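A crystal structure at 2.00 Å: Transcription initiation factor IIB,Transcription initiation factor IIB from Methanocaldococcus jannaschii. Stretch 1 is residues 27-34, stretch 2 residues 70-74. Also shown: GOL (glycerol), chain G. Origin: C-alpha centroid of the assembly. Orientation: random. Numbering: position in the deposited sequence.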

# COMPACT_ATOMS: atom_id res chain seq x y z
N LEU A 27 -6.27 4.77 12.10
CA LEU A 27 -5.10 4.79 12.97
C LEU A 27 -4.31 6.09 12.85
O LEU A 27 -3.99 6.74 13.85
N ILE A 28 -3.97 6.46 11.62
CA ILE A 28 -3.08 7.59 11.38
C ILE A 28 -3.74 8.92 11.75
O ILE A 28 -3.08 9.83 12.28
N ASP A 29 -5.04 9.04 11.49
CA ASP A 29 -5.79 10.21 11.94
C ASP A 29 -5.71 10.34 13.45
O ASP A 29 -5.47 11.43 13.97
N LYS A 30 -5.92 9.23 14.15
CA LYS A 30 -5.92 9.24 15.62
C LYS A 30 -4.54 9.62 16.17
O LYS A 30 -4.44 10.38 17.14
N ILE A 31 -3.49 9.09 15.55
CA ILE A 31 -2.11 9.40 15.91
C ILE A 31 -1.77 10.88 15.74
O ILE A 31 -1.16 11.52 16.62
N ILE A 32 -2.11 11.42 14.58
CA ILE A 32 -1.79 12.80 14.27
C ILE A 32 -2.57 13.74 15.18
O ILE A 32 -2.00 14.64 15.79
N GLU A 33 -3.87 13.49 15.31
CA GLU A 33 -4.73 14.35 16.11
C GLU A 33 -4.36 14.33 17.60
O GLU A 33 -4.75 15.23 18.35
N ASN A 34 -3.57 13.34 18.02
CA ASN A 34 -3.10 13.23 19.40
C ASN A 34 -1.63 13.58 19.58
O ASN A 34 -1.10 13.51 20.69
N GLU A 70 7.32 6.91 11.79
CA GLU A 70 6.44 8.06 11.65
C GLU A 70 5.26 7.72 10.73
O GLU A 70 5.31 6.75 9.97
N VAL A 71 4.20 8.51 10.82
CA VAL A 71 3.07 8.36 9.92
C VAL A 71 2.79 9.70 9.27
O VAL A 71 3.21 10.74 9.78
N SER A 72 2.08 9.68 8.15
CA SER A 72 1.77 10.93 7.49
C SER A 72 0.53 10.78 6.63
O SER A 72 0.07 9.66 6.36
N ARG A 73 -0.02 11.91 6.22
CA ARG A 73 -1.17 11.97 5.34
C ARG A 73 -1.04 13.22 4.48
O ARG A 73 -0.35 14.16 4.85
N HIS A 74 -1.71 13.21 3.32
CA HIS A 74 -1.82 14.41 2.49
C HIS A 74 -3.12 14.34 1.70
O HIS A 74 -3.64 13.24 1.46

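What does the helix of residues 27-33 offer the strand of residues 70-74? It crosses the strand steeply, at 104° between their N-to-C directions, and lays a row of isoleucines over it. Ile 28, Ile 31 and Ile 32 all point their CA-to-CB bonds toward the strand, and all three adopt chi1 m, chi2 t. Lys 30, by contrast, points away and touches nothing across the contact.

Which bump fills the hollow between these isoleucines? It is Val 71, pointing toward the helix with chi1 at m (-58°). Its branched head meets all three: Ile 28 CG1 lies 3.8 Å from Val 71 CB, while Val 71 CG2 sits 3.7 Å from Ile 31 CG2 and 4.2 Å from Ile 32 CG1. One compact side chain thus fits among three larger ones, close to where the backbones are nearest, with 6.4 Å between Ile 28 CA and Val 71 CA.

How does the strand alternate beyond Val 71? Ser 72 points away, leaving its backbone to face the helix, so that Ile 28 CG2 comes within 3.9 Å of Ser 72 O. Arg 73 then points toward the helix again, with chi1 p and an extended t, t continuation. Ile 32 CD1 covers one face of its guanidinium, 3.7 Å from Arg 73 NE.

What meets the edge of that guanidinium? Arg 73 NH1 donates a hydrogen bond to Asp 29 OD1 at 2.7 Å, part of a salt bridge; Asp 29 points away at CA-to-CB, but its end reaches back. Glu 33 OE2 adds a long salt bridge, 3.8 Å from Arg 73 NH1. A glycerol, probably from the crystallisation liquor, lies alongside: its O2 makes a weak hydrogen bond to Asp 29 OD2 at 3.3 Å. Its O1 crowds Asp 29 OD1 too closely in the model, so the positions of both atoms are less certain.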

# COMPACT_ATOMS: atom_id res chain seq x y z
CB LEU A 27 -4.18 3.63 12.63
CG LEU A 27 -2.82 3.63 13.34
CD1 LEU A 27 -2.96 3.28 14.82
CD2 LEU A 27 -1.86 2.70 12.64
CB ILE A 28 -2.62 7.61 9.90
CG1 ILE A 28 -1.61 6.47 9.67
CG2 ILE A 28 -2.01 8.95 9.53
CD1 ILE A 28 -1.10 6.37 8.24
CB ASP A 29 -7.24 10.14 11.49
CG ASP A 29 -7.44 10.61 10.06
OD1 ASP A 29 -6.50 11.20 9.49
OD2 ASP A 29 -8.54 10.41 9.52
CB LYS A 30 -6.35 7.88 16.16
CG LYS A 30 -6.12 7.70 17.65
CD LYS A 30 -5.72 6.27 17.99
CE LYS A 30 -5.58 6.08 19.49
NZ LYS A 30 -4.59 5.02 19.80
CB ILE A 31 -1.14 8.59 15.05
CG1 ILE A 31 -1.18 7.11 15.43
CG2 ILE A 31 0.28 9.09 15.21
CD1 ILE A 31 -0.23 6.30 14.58
CB ILE A 32 -2.07 13.12 12.80
CG1 ILE A 32 -1.04 12.42 11.92
CG2 ILE A 32 -2.03 14.63 12.56
CD1 ILE A 32 -1.31 12.57 10.43
CB GLU A 33 -6.19 13.96 15.89
CG GLU A 33 -6.69 14.31 14.47
CD GLU A 33 -7.87 13.46 13.99
OE1 GLU A 33 -8.43 12.68 14.80
OE2 GLU A 33 -8.23 13.58 12.80
CB ASN A 34 -3.32 11.80 19.92
CG ASN A 34 -4.78 11.47 20.13
OD1 ASN A 34 -5.60 12.36 20.37
ND2 ASN A 34 -5.12 10.19 20.04
CB GLU A 70 7.21 9.27 11.11
CG GLU A 70 7.86 9.04 9.76
CD GLU A 70 8.65 10.24 9.24
OE1 GLU A 70 9.24 10.99 10.04
OE2 GLU A 70 8.68 10.41 8.00
CB VAL A 71 1.79 7.87 10.64
CG1 VAL A 71 2.05 6.53 11.35
CG2 VAL A 71 1.31 8.92 11.63
CB SER A 72 2.96 11.40 6.65
OG SER A 72 3.12 10.64 5.46
CB ARG A 73 -2.48 12.00 6.14
CG ARG A 73 -2.68 13.31 6.92
CD ARG A 73 -3.93 13.31 7.81
NE ARG A 73 -3.97 14.51 8.65
CZ ARG A 73 -4.87 14.73 9.61
NH1 ARG A 73 -5.81 13.82 9.86
NH2 ARG A 73 -4.83 15.85 10.33
CB HIS A 74 -0.61 14.57 1.56
CG HIS A 74 -0.37 13.40 0.65
ND1 HIS A 74 -0.90 13.32 -0.62
CD2 HIS A 74 0.36 12.28 0.83
CE1 HIS A 74 -0.52 12.20 -1.18
NE2 HIS A 74 0.25 11.53 -0.34
C1 GOL G . -7.82 13.01 7.05
O1 GOL G . -7.02 11.94 7.50
C2 GOL G . -9.27 12.79 7.46
O2 GOL G . -9.49 13.42 8.71
C3 GOL G . -10.18 13.43 6.42
O3 GOL G . -11.41 13.75 7.01